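PDB 3E48: putative nucleoside-diphosphate-sugar epimerase from Staphylococcus aureus subsp. aureus, which is of uncharacterised function but probably binds NAD(P)(H) through a Rossmann-type domain and may act on nucleotide-linked sugars. Local coordinates for residues Ser201-Met204 against Lys205-Ala208; Leu12-His15 against Ile16-Ala20; Pro188-Gly192 against Lys193-Leu197; Met246-Ala249 against Gly250-Leu254. All blocks are in the same frame, centred on the assembly; numbering follows the deposited sequence.

Contact 1: Ser201-Met204 against Lys205-Ala208; sequences SYDM and KELA
Asp-203 and Glu-206 face each other across the start of helix 204-215 as the two halves of a capping box, with Asp-203 at the N-cap. Their side chains cross at about a right angle, and the two carboxylate planes are turned 79° apart. Glu-206 OE1 uses its anti lone pair to accept from Asp-203 N, at 3.2 Å and nearly straight (169°). In return Asp-203 OD2 accepts from Glu-206 N; the exact place of this oxygen is doubtful because it also crowds the Glu-206 side chain. With CG set between its own N and carbonyl carbon (chi1 60°), the Asp-203 carboxylate turns back over the first helical turn. Behind the box, Leu-207 N reaches Asp-203 O at 3.1 Å. Met-204, a selenomethionine, lies side by side with Leu-207, both pointing the same way, and its SE meets Leu-207 CD1 at 3.8 Å. Arg-168 forms a salt bridge with Glu-206 OE1 and probably eases the proximity of the two acids. The junction leads from strand 194-203, which pairs antiparallel with strand 168-172, into helix 204-215, while Met-204 and Leu-207 pack on Leu-160 of strand 159-160, and Tyr-202 and Leu-207 touch helix 273-277.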
ATOM      1  N   SER B 201      22.245  -2.269  10.069  1.00  5.91           N
ATOM      2  CA  SER B 201      22.317  -1.626   8.760  1.00  8.74           C
ATOM      3  C   SER B 201      23.766  -1.588   8.305  1.00 11.53           C
ATOM      4  O   SER B 201      24.661  -1.182   9.057  1.00 14.61           O
ATOM      5  CB  SER B 201      21.767  -0.197   8.823  1.00 10.07           C
ATOM      6  OG  SER B 201      20.376  -0.188   9.100  1.00 10.87           O
ATOM      7  N   TYR B 202      23.987  -2.017   7.070  1.00 10.14           N
ATOM      8  CA  TYR B 202      25.319  -2.051   6.483  1.00 11.38           C
ATOM      9  C   TYR B 202      25.275  -1.421   5.102  1.00 14.17           C
ATOM     10  O   TYR B 202      24.341  -1.671   4.337  1.00 11.26           O
ATOM     11  CB  TYR B 202      25.788  -3.494   6.295  1.00  9.69           C
ATOM     12  CG  TYR B 202      25.786  -4.361   7.534  1.00 10.63           C
ATOM     13  CD1 TYR B 202      26.677  -4.124   8.580  1.00 14.93           C
ATOM     14  CD2 TYR B 202      24.931  -5.463   7.632  1.00 12.65           C
ATOM     15  CE1 TYR B 202      26.725  -4.967   9.687  1.00 14.89           C
ATOM     16  CE2 TYR B 202      24.971  -6.308   8.735  1.00 12.76           C
ATOM     17  CZ  TYR B 202      25.871  -6.057   9.758  1.00 14.64           C
ATOM     18  OH  TYR B 202      25.927  -6.900  10.843  1.00 11.13           O
ATOM     19  N   ASP B 203      26.265  -0.598   4.776  1.00 12.84           N
ATOM     20  CA  ASP B 203      26.307  -0.046   3.433  1.00 11.42           C
ATOM     21  C   ASP B 203      26.935  -1.211   2.674  1.00 14.06           C
ATOM     22  O   ASP B 203      27.454  -2.137   3.297  1.00 12.99           O
ATOM     23  CB  ASP B 203      27.182   1.214   3.367  1.00 17.45           C
ATOM     24  CG  ASP B 203      28.616   0.963   3.776  1.00 24.35           C
ATOM     25  OD1 ASP B 203      29.413   1.919   3.723  1.00 38.35           O
ATOM     26  OD2 ASP B 203      28.949  -0.180   4.151  1.00 40.67           O
HETATM   27  N   MSE B 204      26.892  -1.195   1.348  1.00 14.46           N
HETATM   28  CA  MSE B 204      27.448  -2.317   0.600  1.00 12.40           C
HETATM   29  C   MSE B 204      28.957  -2.475   0.746  1.00 17.91           C
HETATM   30  O   MSE B 204      29.503  -3.553   0.504  1.00 17.17           O
HETATM   31  CB  MSE B 204      27.069  -2.206  -0.876  1.00 11.76           C
HETATM   32  CG  MSE B 204      25.566  -2.318  -1.131  1.00 13.34           C
HETATM   33 SE   MSE B 204      24.773  -3.951  -0.417  1.00 22.53          SE
HETATM   34  CE  MSE B 204      24.198  -3.299   1.318  1.00 11.60           C
ATOM     35  N   LYS B 205      29.630  -1.404   1.147  1.00 16.91           N
ATOM     36  CA  LYS B 205      31.075  -1.447   1.323  1.00 16.47           C
ATOM     37  C   LYS B 205      31.412  -2.276   2.562  1.00 17.40           C
ATOM     38  O   LYS B 205      32.326  -3.105   2.537  1.00 17.27           O
ATOM     39  CB  LYS B 205      31.615  -0.022   1.461  1.00 26.15           C
ATOM     40  CG  LYS B 205      33.088   0.121   1.150  1.00 31.27           C
ATOM     41  CD  LYS B 205      33.487   1.588   1.074  1.00 30.29           C
ATOM     42  CE  LYS B 205      32.774   2.303  -0.067  1.00 34.21           C
ATOM     43  NZ  LYS B 205      33.137   1.741  -1.400  1.00 35.58           N
ATOM     44  N   GLU B 206      30.670  -2.059   3.646  1.00 15.94           N
ATOM     45  CA  GLU B 206      30.893  -2.810   4.882  1.00 11.53           C
ATOM     46  C   GLU B 206      30.484  -4.262   4.669  1.00 16.64           C
ATOM     47  O   GLU B 206      31.125  -5.181   5.180  1.00 16.50           O
ATOM     48  CB  GLU B 206      30.073  -2.225   6.033  1.00 15.61           C
ATOM     49  CG  GLU B 206      30.503  -0.838   6.471  1.00 26.13           C
ATOM     50  CD  GLU B 206      29.533  -0.228   7.462  1.00 34.17           C
ATOM     51  OE1 GLU B 206      28.332  -0.131   7.130  1.00 26.60           O
ATOM     52  OE2 GLU B 206      29.969   0.162   8.567  1.00 43.49           O
ATOM     53  N   LEU B 207      29.407  -4.467   3.918  1.00 15.26           N
ATOM     54  CA  LEU B 207      28.936  -5.816   3.655  1.00 11.94           C
ATOM     55  C   LEU B 207      30.047  -6.603   2.959  1.00 12.72           C
ATOM     56  O   LEU B 207      30.339  -7.739   3.325  1.00 13.34           O
ATOM     57  CB  LEU B 207      27.694  -5.791   2.762  1.00 16.76           C
ATOM     58  CG  LEU B 207      26.614  -6.843   3.034  1.00 24.43           C
ATOM     59  CD1 LEU B 207      25.644  -6.848   1.866  1.00 17.13           C
ATOM     60  CD2 LEU B 207      27.220  -8.222   3.215  1.00 26.53           C
ATOM     61  N   ALA B 208      30.666  -5.992   1.954  1.00 14.13           N
ATOM     62  CA  ALA B 208      31.736  -6.655   1.220  1.00 15.18           C
ATOM     63  C   ALA B 208      32.916  -6.978   2.139  1.00 18.92           C
ATOM     64  O   ALA B 208      33.507  -8.054   2.042  1.00 21.06           O
ATOM     65  CB  ALA B 208      32.194  -5.777   0.054  1.00 17.98           C
TER

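Contact 2: Leu12-His15 against Ile16-Ala20; sequences LGTH and ITNQA
In the first beta-alpha-beta unit of the Rossmann fold, Gly-13 and Thr-17 meet on helix 11-22, where the glycine-rich signature runs into the helix. Gly-13 O is gripped twice by Thr-17, whose N lies 2.9 Å away and whose hydroxyl OG1 donates to it over 2.8 Å. The two donors arrive from opposite faces of the carbonyl plane, OG1 lying 36° out of it. Placing OG1 beside the Thr-17 backbone N (chi1 -57°) folds the hydroxyl back onto the preceding turn. On the buried side, Leu-12 CG touches Ile-16 CD1 at 3.9 Å. Leu-12 goes on to Met-140 and Tyr-143 of strand 134-143, and Ile-16 to Leu-5 of strand 3-6. A more polar side carries Thr-14 and Asn-18, which lie alongside each other and point the same way, the methyl CG2 of Thr-14 3.4 Å from Asn-18 ND2; Asn-18 OD1 is taken by Trp-42 NE1. On the neighbouring side of the helix, a water in the plane of the His-15 ring sits at its edge, 2.6 Å from ND1, and accepts from Gln-19 NE2 at 2.9 Å. The same NE2 donates to Asn-175 O, tying this side to helix 174-186. Gly-10 and Gly-13 belong to the GxxGxxG signature, and a helix that starts within it is typical of NAD(P)-binding Rossmann domains such as those of the extended short-chain dehydrogenase/reductases.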
ATOM      1  N   LEU B  12      11.038 -19.188   6.857  1.00 10.80           N
ATOM      2  CA  LEU B  12      10.733 -18.490   8.098  1.00  9.55           C
ATOM      3  C   LEU B  12       9.768 -19.297   8.965  1.00  8.00           C
ATOM      4  O   LEU B  12       9.947 -19.389  10.178  1.00  8.76           O
ATOM      5  CB  LEU B  12      10.143 -17.107   7.809  1.00  9.75           C
ATOM      6  CG  LEU B  12       9.666 -16.328   9.039  1.00  8.88           C
ATOM      7  CD1 LEU B  12      10.833 -16.049   9.978  1.00 12.27           C
ATOM      8  CD2 LEU B  12       9.025 -15.026   8.588  1.00 11.84           C
ATOM      9  N   GLY B  13       8.753 -19.887   8.341  1.00  5.86           N
ATOM     10  CA  GLY B  13       7.783 -20.673   9.092  1.00  6.81           C
ATOM     11  C   GLY B  13       8.388 -21.818   9.885  1.00  7.41           C
ATOM     12  O   GLY B  13       7.928 -22.137  10.985  1.00  7.49           O
ATOM     13  N   THR B  14       9.417 -22.444   9.328  1.00  8.43           N
ATOM     14  CA  THR B  14      10.080 -23.557   9.997  1.00  8.83           C
ATOM     15  C   THR B  14      10.736 -23.057  11.283  1.00  8.29           C
ATOM     16  O   THR B  14      10.644 -23.708  12.331  1.00  7.86           O
ATOM     17  CB  THR B  14      11.120 -24.213   9.055  1.00  8.57           C
ATOM     18  OG1 THR B  14      10.436 -24.808   7.946  1.00  8.28           O
ATOM     19  CG2 THR B  14      11.910 -25.285   9.776  1.00 11.81           C
ATOM     20  N   HIS B  15      11.385 -21.896  11.207  1.00  5.55           N
ATOM     21  CA  HIS B  15      12.017 -21.297  12.382  1.00  8.02           C
ATOM     22  C   HIS B  15      10.973 -21.053  13.465  1.00 10.28           C
ATOM     23  O   HIS B  15      11.150 -21.449  14.619  1.00 10.91           O
ATOM     24  CB  HIS B  15      12.672 -19.959  12.019  1.00 10.05           C
ATOM     25  CG  HIS B  15      14.013 -20.098  11.373  1.00 10.80           C
ATOM     26  ND1 HIS B  15      15.166 -20.332  12.092  1.00 13.63           N
ATOM     27  CD2 HIS B  15      14.383 -20.060  10.071  1.00 12.41           C
ATOM     28  CE1 HIS B  15      16.188 -20.431  11.261  1.00 19.22           C
ATOM     29  NE2 HIS B  15      15.740 -20.270  10.028  1.00 15.98           N
ATOM     30  N   ILE B  16       9.881 -20.397  13.085  1.00  5.23           N
ATOM     31  CA  ILE B  16       8.815 -20.089  14.032  1.00  8.45           C
ATOM     32  C   ILE B  16       8.197 -21.337  14.652  1.00  9.54           C
ATOM     33  O   ILE B  16       7.947 -21.372  15.857  1.00  9.76           O
ATOM     34  CB  ILE B  16       7.697 -19.259  13.370  1.00  6.09           C
ATOM     35  CG1 ILE B  16       8.276 -17.934  12.855  1.00  6.06           C
ATOM     36  CG2 ILE B  16       6.583 -18.993  14.376  1.00  9.34           C
ATOM     37  CD1 ILE B  16       7.275 -17.080  12.084  1.00  9.73           C
ATOM     38  N   THR B  17       7.954 -22.357  13.834  1.00  9.01           N
ATOM     39  CA  THR B  17       7.354 -23.589  14.334  1.00  7.22           C
ATOM     40  C   THR B  17       8.281 -24.330  15.295  1.00  7.88           C
ATOM     41  O   THR B  17       7.842 -24.786  16.348  1.00  7.90           O
ATOM     42  CB  THR B  17       6.970 -24.544  13.188  1.00  6.95           C
ATOM     43  OG1 THR B  17       6.084 -23.877  12.279  1.00  7.99           O
ATOM     44  CG2 THR B  17       6.268 -25.783  13.749  1.00  9.17           C
ATOM     45  N   ASN B  18       9.555 -24.464  14.939  1.00  8.14           N
ATOM     46  CA  ASN B  18      10.479 -25.152  15.836  1.00  6.62           C
ATOM     47  C   ASN B  18      10.633 -24.384  17.144  1.00  8.93           C
ATOM     48  O   ASN B  18      10.740 -24.984  18.214  1.00 10.95           O
ATOM     49  CB  ASN B  18      11.849 -25.355  15.182  1.00  8.28           C
ATOM     50  CG  ASN B  18      11.823 -26.422  14.097  1.00 10.60           C
ATOM     51  OD1 ASN B  18      11.212 -27.480  14.267  1.00 12.83           O
ATOM     52  ND2 ASN B  18      12.495 -26.158  12.987  1.00 12.16           N
ATOM     53  N   GLN B  19      10.641 -23.059  17.067  1.00 10.21           N
ATOM     54  CA  GLN B  19      10.765 -22.264  18.279  1.00 11.59           C
ATOM     55  C   GLN B  19       9.492 -22.386  19.119  1.00 11.09           C
ATOM     56  O   GLN B  19       9.558 -22.403  20.345  1.00 10.42           O
ATOM     57  CB  GLN B  19      11.064 -20.794  17.938  1.00  9.42           C
ATOM     58  CG  GLN B  19      12.514 -20.545  17.511  1.00 11.98           C
ATOM     59  CD  GLN B  19      12.826 -19.070  17.268  1.00 10.32           C
ATOM     60  OE1 GLN B  19      12.249 -18.193  17.908  1.00 10.89           O
ATOM     61  NE2 GLN B  19      13.760 -18.798  16.351  1.00  8.35           N
ATOM     62  N   ALA B  20       8.335 -22.495  18.469  1.00  8.42           N
ATOM     63  CA  ALA B  20       7.080 -22.629  19.206  1.00  8.45           C
ATOM     64  C   ALA B  20       7.087 -23.969  19.938  1.00  9.49           C
ATOM     65  O   ALA B  20       6.598 -24.082  21.062  1.00 11.34           O
ATOM     66  CB  ALA B  20       5.895 -22.556  18.255  1.00  9.05           C
TER
HETATM   67  O   HOH W   1      15.366 -20.541  14.722  1.00 20.88           O

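Contact 3: Pro188-Gly192 against Lys193-Leu197; sequences PDTWG and KRYLL
Tyr-195 reaches back from strand 194-203 to the loop before it and donates its phenolic OH to the carbonyl oxygen of Thr-190. The bond is short, 2.6 Å from OH to O, and lies in the carbonyl plane on a lone pair, with a C=O...donor angle of 119°. Thr-190 O is met at the edge of the ring, in its plane, so that Tyr-195 CE2 also comes within 3.2 Å of it. Alongside, the hydroxyl oxygen of Tyr-195 lies 3.4 Å from Thr-190 CB. Tyr-195 CG sits beside its own backbone N (chi1 -64°), which sends the ring back along the chain. Ile-184 of helix 174-186 and Leu-265 of helix 261-266 both touch Thr-190 and Tyr-195, making this the close-packed part of the turn. Thr-190 OG1 is turned to another partner, Asn-187 O.

The outer side is looser. Gly-192 and Lys-193 are exposed, and they meet chiefly as chain neighbours; the aliphatic start of Lys-193 comes no nearer to Thr-190 O than 4.0 Å, from its CB, and its end leads away. Gly-192 takes a positive phi of 83° at the bend into the strand, where its N donates to Thr-136 OG1. Tyr-195 is meanwhile held by backbone bonds to Tyr-137 and Arg-139 of strand 134-143. A single neutral side-chain-to-backbone bond therefore fastens the 3-10 turn 188-190 to a strand already fixed in the sheet, and one backbone oxygen is satisfied without any charged group.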
ATOM      1  N   PRO B 188       0.133 -11.613  24.760  1.00 16.73           N
ATOM      2  CA  PRO B 188      -0.982 -10.869  24.159  1.00 15.37           C
ATOM      3  C   PRO B 188      -1.005  -9.371  24.454  1.00 13.17           C
ATOM      4  O   PRO B 188      -1.718  -8.614  23.790  1.00 13.27           O
ATOM      5  CB  PRO B 188      -2.216 -11.590  24.705  1.00 16.22           C
ATOM      6  CG  PRO B 188      -1.748 -12.087  26.037  1.00 29.74           C
ATOM      7  CD  PRO B 188      -0.368 -12.625  25.708  1.00 19.13           C
ATOM      8  N   ASP B 189      -0.230  -8.939  25.443  1.00 12.47           N
ATOM      9  CA  ASP B 189      -0.175  -7.520  25.776  1.00 11.49           C
ATOM     10  C   ASP B 189       0.575  -6.737  24.708  1.00 13.84           C
ATOM     11  O   ASP B 189       0.492  -5.513  24.657  1.00 15.78           O
ATOM     12  CB  ASP B 189       0.491  -7.315  27.135  1.00 21.09           C
ATOM     13  CG  ASP B 189      -0.503  -7.334  28.272  1.00 26.69           C
ATOM     14  OD1 ASP B 189      -1.317  -8.278  28.340  1.00 32.75           O
ATOM     15  OD2 ASP B 189      -0.474  -6.400  29.100  1.00 40.57           O
ATOM     16  N   THR B 190       1.296  -7.451  23.849  1.00 11.08           N
ATOM     17  CA  THR B 190       2.056  -6.818  22.776  1.00 10.72           C
ATOM     18  C   THR B 190       1.221  -6.708  21.499  1.00 10.57           C
ATOM     19  O   THR B 190       1.626  -6.059  20.543  1.00 10.20           O
ATOM     20  CB  THR B 190       3.324  -7.626  22.429  1.00 12.79           C
ATOM     21  OG1 THR B 190       2.945  -8.909  21.913  1.00  9.97           O
ATOM     22  CG2 THR B 190       4.198  -7.810  23.659  1.00 13.05           C
ATOM     23  N   TRP B 191       0.055  -7.344  21.491  1.00 10.58           N
ATOM     24  CA  TRP B 191      -0.815  -7.338  20.323  1.00  9.64           C
ATOM     25  C   TRP B 191      -1.451  -5.981  20.014  1.00 10.09           C
ATOM     26  O   TRP B 191      -1.583  -5.128  20.894  1.00 16.72           O
ATOM     27  CB  TRP B 191      -1.919  -8.388  20.501  1.00 11.88           C
ATOM     28  CG  TRP B 191      -1.419  -9.799  20.639  1.00 14.21           C
ATOM     29  CD1 TRP B 191      -0.118 -10.211  20.729  1.00 14.16           C
ATOM     30  CD2 TRP B 191      -2.218 -10.990  20.678  1.00 11.07           C
ATOM     31  NE1 TRP B 191      -0.059 -11.583  20.819  1.00 13.35           N
ATOM     32  CE2 TRP B 191      -1.335 -12.085  20.790  1.00 10.68           C
ATOM     33  CE3 TRP B 191      -3.599 -11.234  20.630  1.00 14.73           C
ATOM     34  CZ2 TRP B 191      -1.786 -13.408  20.853  1.00 13.01           C
ATOM     35  CZ3 TRP B 191      -4.048 -12.549  20.692  1.00 15.43           C
ATOM     36  CH2 TRP B 191      -3.142 -13.618  20.803  1.00 15.57           C
ATOM     37  N   GLY B 192      -1.832  -5.789  18.752  1.00 13.17           N
ATOM     38  CA  GLY B 192      -2.487  -4.555  18.343  1.00 13.39           C
ATOM     39  C   GLY B 192      -1.567  -3.395  18.024  1.00 15.96           C
ATOM     40  O   GLY B 192      -2.021  -2.274  17.798  1.00 18.27           O
ATOM     41  N   LYS B 193      -0.269  -3.660  18.002  1.00 15.87           N
ATOM     42  CA  LYS B 193       0.695  -2.618  17.707  1.00 14.87           C
ATOM     43  C   LYS B 193       1.449  -2.944  16.419  1.00 11.41           C
ATOM     44  O   LYS B 193       1.391  -4.068  15.916  1.00 16.79           O
ATOM     45  CB  LYS B 193       1.673  -2.472  18.873  1.00 17.32           C
ATOM     46  CG  LYS B 193       2.433  -1.165  18.859  1.00 33.22           C
ATOM     47  CD  LYS B 193       1.494   0.012  19.070  1.00 35.92           C
ATOM     48  CE  LYS B 193       1.983   1.239  18.324  1.00 34.91           C
ATOM     49  NZ  LYS B 193       1.967   0.993  16.851  1.00 24.80           N
ATOM     50  N   ARG B 194       2.146  -1.947  15.883  1.00 13.27           N
ATOM     51  CA  ARG B 194       2.921  -2.109  14.660  1.00 10.80           C
ATOM     52  C   ARG B 194       4.380  -2.246  15.079  1.00 10.89           C
ATOM     53  O   ARG B 194       4.884  -1.432  15.850  1.00 13.23           O
ATOM     54  CB  ARG B 194       2.736  -0.878  13.766  1.00 11.47           C
ATOM     55  CG  ARG B 194       3.150  -1.073  12.316  1.00 14.96           C
ATOM     56  CD  ARG B 194       2.831   0.181  11.497  1.00 19.36           C
ATOM     57  NE  ARG B 194       3.101   0.014  10.070  1.00 13.98           N
ATOM     58  CZ  ARG B 194       2.309  -0.637   9.223  1.00 17.85           C
ATOM     59  NH1 ARG B 194       2.645  -0.732   7.945  1.00 15.64           N
ATOM     60  NH2 ARG B 194       1.174  -1.181   9.644  1.00 23.42           N
ATOM     61  N   TYR B 195       5.050  -3.279  14.582  1.00  8.20           N
ATOM     62  CA  TYR B 195       6.442  -3.529  14.932  1.00  8.92           C
ATOM     63  C   TYR B 195       7.370  -3.615  13.731  1.00  9.29           C
ATOM     64  O   TYR B 195       6.951  -3.938  12.618  1.00  9.44           O
ATOM     65  CB  TYR B 195       6.562  -4.849  15.704  1.00 10.06           C
ATOM     66  CG  TYR B 195       5.865  -4.860  17.043  1.00  8.83           C
ATOM     67  CD1 TYR B 195       6.409  -4.191  18.139  1.00 12.35           C
ATOM     68  CD2 TYR B 195       4.648  -5.520  17.210  1.00  9.22           C
ATOM     69  CE1 TYR B 195       5.758  -4.178  19.372  1.00 13.56           C
ATOM     70  CE2 TYR B 195       3.986  -5.509  18.435  1.00 13.21           C
ATOM     71  CZ  TYR B 195       4.548  -4.835  19.512  1.00 18.13           C
ATOM     72  OH  TYR B 195       3.892  -4.797  20.725  1.00 12.05           O
ATOM     73  N   LEU B 196       8.640  -3.319  13.973  1.00  6.59           N
ATOM     74  CA  LEU B 196       9.670  -3.440  12.948  1.00  6.14           C
ATOM     75  C   LEU B 196      10.770  -4.268  13.594  1.00  5.60           C
ATOM     76  O   LEU B 196      11.330  -3.871  14.610  1.00  6.67           O
ATOM     77  CB  LEU B 196      10.241  -2.078  12.543  1.00  5.84           C
ATOM     78  CG  LEU B 196      11.506  -2.149  11.675  1.00  8.94           C
ATOM     79  CD1 LEU B 196      11.239  -2.875  10.352  1.00  8.20           C
ATOM     80  CD2 LEU B 196      11.994  -0.731  11.420  1.00 14.39           C
ATOM     81  N   LEU B 197      11.055  -5.431  13.026  1.00  8.50           N
ATOM     82  CA  LEU B 197      12.112  -6.277  13.553  1.00  6.73           C
ATOM     83  C   LEU B 197      13.337  -6.016  12.686  1.00  5.74           C
ATOM     84  O   LEU B 197      13.433  -6.494  11.554  1.00  7.00           O
ATOM     85  CB  LEU B 197      11.694  -7.752  13.494  1.00  6.62           C
ATOM     86  CG  LEU B 197      10.466  -8.098  14.352  1.00 10.95           C
ATOM     87  CD1 LEU B 197      10.151  -9.588  14.245  1.00  8.22           C
ATOM     88  CD2 LEU B 197      10.741  -7.723  15.805  1.00 11.03           C
TER

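Contact 4: Met246-Ala249 against Gly250-Leu254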
HETATM    1  N   MSE B 246      14.546  -4.340  -5.479  1.00  7.19           N
HETATM    2  CA  MSE B 246      14.735  -4.391  -4.037  1.00  9.89           C
HETATM    3  C   MSE B 246      16.010  -3.627  -3.676  1.00  8.68           C
HETATM    4  O   MSE B 246      16.004  -2.775  -2.789  1.00  7.82           O
HETATM    5  CB  MSE B 246      14.819  -5.849  -3.568  1.00 11.47           C
HETATM    6  CG  MSE B 246      14.773  -6.032  -2.060  1.00 12.22           C
HETATM    7 SE   MSE B 246      14.506  -7.896  -1.584  1.00 22.38          SE
HETATM    8  CE  MSE B 246      16.295  -8.527  -1.953  1.00 16.59           C
ATOM      9  N   TYR B 247      17.105  -3.911  -4.374  1.00  9.16           N
ATOM     10  CA  TYR B 247      18.346  -3.204  -4.088  1.00  9.54           C
ATOM     11  C   TYR B 247      18.262  -1.750  -4.542  1.00  7.71           C
ATOM     12  O   TYR B 247      18.927  -0.880  -3.984  1.00 11.17           O
ATOM     13  CB  TYR B 247      19.522  -3.941  -4.731  1.00  8.79           C
ATOM     14  CG  TYR B 247      19.728  -5.273  -4.044  1.00  9.21           C
ATOM     15  CD1 TYR B 247      20.209  -5.328  -2.736  1.00 11.01           C
ATOM     16  CD2 TYR B 247      19.322  -6.465  -4.643  1.00  9.14           C
ATOM     17  CE1 TYR B 247      20.270  -6.532  -2.036  1.00 10.38           C
ATOM     18  CE2 TYR B 247      19.375  -7.677  -3.952  1.00  9.79           C
ATOM     19  CZ  TYR B 247      19.848  -7.701  -2.646  1.00 11.98           C
ATOM     20  OH  TYR B 247      19.870  -8.879  -1.945  1.00  9.70           O
ATOM     21  N   HIS B 248      17.426  -1.486  -5.542  1.00  9.26           N
ATOM     22  CA  HIS B 248      17.251  -0.123  -6.020  1.00 12.49           C
ATOM     23  C   HIS B 248      16.607   0.687  -4.892  1.00 12.77           C
ATOM     24  O   HIS B 248      16.933   1.856  -4.677  1.00  8.32           O
ATOM     25  CB  HIS B 248      16.372  -0.111  -7.270  1.00 10.44           C
ATOM     26  CG  HIS B 248      16.203   1.250  -7.876  1.00 20.34           C
ATOM     27  ND1 HIS B 248      17.269   2.076  -8.157  1.00 22.22           N
ATOM     28  CD2 HIS B 248      15.092   1.919  -8.266  1.00 22.67           C
ATOM     29  CE1 HIS B 248      16.823   3.199  -8.694  1.00 25.73           C
ATOM     30  NE2 HIS B 248      15.507   3.129  -8.771  1.00 28.58           N
ATOM     31  N   ALA B 249      15.694   0.056  -4.158  1.00  8.51           N
ATOM     32  CA  ALA B 249      15.049   0.734  -3.039  1.00  7.24           C
ATOM     33  C   ALA B 249      16.135   1.049  -2.010  1.00 10.81           C
ATOM     34  O   ALA B 249      16.076   2.064  -1.317  1.00 10.89           O
ATOM     35  CB  ALA B 249      13.970  -0.161  -2.425  1.00  8.32           C
ATOM     36  N   GLY B 250      17.130   0.170  -1.914  1.00 10.23           N
ATOM     37  CA  GLY B 250      18.218   0.391  -0.981  1.00  9.74           C
ATOM     38  C   GLY B 250      19.073   1.570  -1.418  1.00 12.51           C
ATOM     39  O   GLY B 250      19.590   2.322  -0.589  1.00 11.01           O
ATOM     40  N   ALA B 251      19.222   1.729  -2.730  1.00 12.09           N
ATOM     41  CA  ALA B 251      20.011   2.824  -3.283  1.00 11.76           C
ATOM     42  C   ALA B 251      19.379   4.159  -2.918  1.00 15.43           C
ATOM     43  O   ALA B 251      20.065   5.175  -2.805  1.00 17.54           O
ATOM     44  CB  ALA B 251      20.104   2.688  -4.803  1.00 10.65           C
ATOM     45  N   ARG B 252      18.064   4.147  -2.730  1.00 13.82           N
ATOM     46  CA  ARG B 252      17.329   5.358  -2.383  1.00 13.74           C
ATOM     47  C   ARG B 252      17.270   5.597  -0.878  1.00 13.79           C
ATOM     48  O   ARG B 252      16.628   6.542  -0.421  1.00 15.39           O
ATOM     49  CB  ARG B 252      15.916   5.282  -2.948  1.00 13.19           C
ATOM     50  CG  ARG B 252      15.878   5.167  -4.455  1.00 15.70           C
ATOM     51  CD  ARG B 252      14.457   5.254  -4.960  1.00 25.50           C
ATOM     52  NE  ARG B 252      14.386   5.130  -6.412  1.00 23.73           N
ATOM     53  CZ  ARG B 252      13.254   5.171  -7.107  1.00 23.03           C
ATOM     54  NH1 ARG B 252      12.097   5.333  -6.480  1.00 21.59           N
ATOM     55  NH2 ARG B 252      13.280   5.046  -8.427  1.00 29.02           N
ATOM     56  N   GLY B 253      17.933   4.733  -0.115  1.00 13.71           N
ATOM     57  CA  GLY B 253      17.958   4.876   1.328  1.00 12.27           C
ATOM     58  C   GLY B 253      16.677   4.473   2.035  1.00 14.59           C
ATOM     59  O   GLY B 253      16.482   4.809   3.203  1.00 17.77           O
ATOM     60  N   LEU B 254      15.812   3.740   1.339  1.00  7.26           N
ATOM     61  CA  LEU B 254      14.539   3.312   1.913  1.00  8.34           C
ATOM     62  C   LEU B 254      14.611   2.020   2.725  1.00 10.84           C
ATOM     63  O   LEU B 254      13.614   1.603   3.318  1.00  8.31           O
ATOM     64  CB  LEU B 254      13.494   3.150   0.802  1.00  7.81           C
ATOM     65  CG  LEU B 254      13.151   4.412   0.001  1.00  9.10           C
ATOM     66  CD1 LEU B 254      12.322   4.048  -1.216  1.00 12.83           C
ATOM     67  CD2 LEU B 254      12.409   5.392   0.902  1.00 12.02           C
TER
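Ala-249 O accepts from Leu-254 N at 3.2 Å, the 6→1 bond of a Schellman motif that ends helix 239-251. Its 5→2 companion runs from Gly-253 N to Gly-250 O over 3.0 Å, and Gly-253 takes the positive phi (75°) that the motif needs. Arg-252 N donates to His-248 O at 3.2 Å and only weakly to Ala-249 O. Earlier in the helix the regular bond from Ala-251 N to Tyr-247 O is still in place.

Outward from this backbone frame, Leu-254 folds over the helix end, its CB 3.5 Å from Ala-249 O, and joins Ala-249 in packing on Pro-114. Tyr-247 stacks on the ring of Tyr-162 and, like Met-246, a selenomethionine, touches Met-142 of strand 134-143. On a separate, more exposed side, His-248 and Arg-252 come together, the ring and the guanidinium planes 72° apart. With CG opposite its backbone N (chi1 -177°), His-248 turns its ring toward the last helical turn, and the arginine extends from CG to NE to meet it. Arg-252 NH2 arrives at the ring edge and donates a weak bond to His-248 NE2 at 3.0 Å.

All four contacts are local, between adjoining segments, and follow one another without nesting or crossing. Contact 2 comes first, in the helix that joins strand 3-6 to strand 28-32. Contact 3 leads from the end of helix 174-186 into strand 194-203, its centre about 18 Å from that of contact 2. Contact 1 lies at the other end of the same strand, about 29 Å from contact 3 between centres, where the chain turns into helix 204-215. Contact 4 ends helix 239-251, about 13 Å from contact 1 between centres and on the opposite side of the chain's centre from contact 2. Strand 194-203 runs from the Rossmann sheet to the region holding contacts 1 and 4.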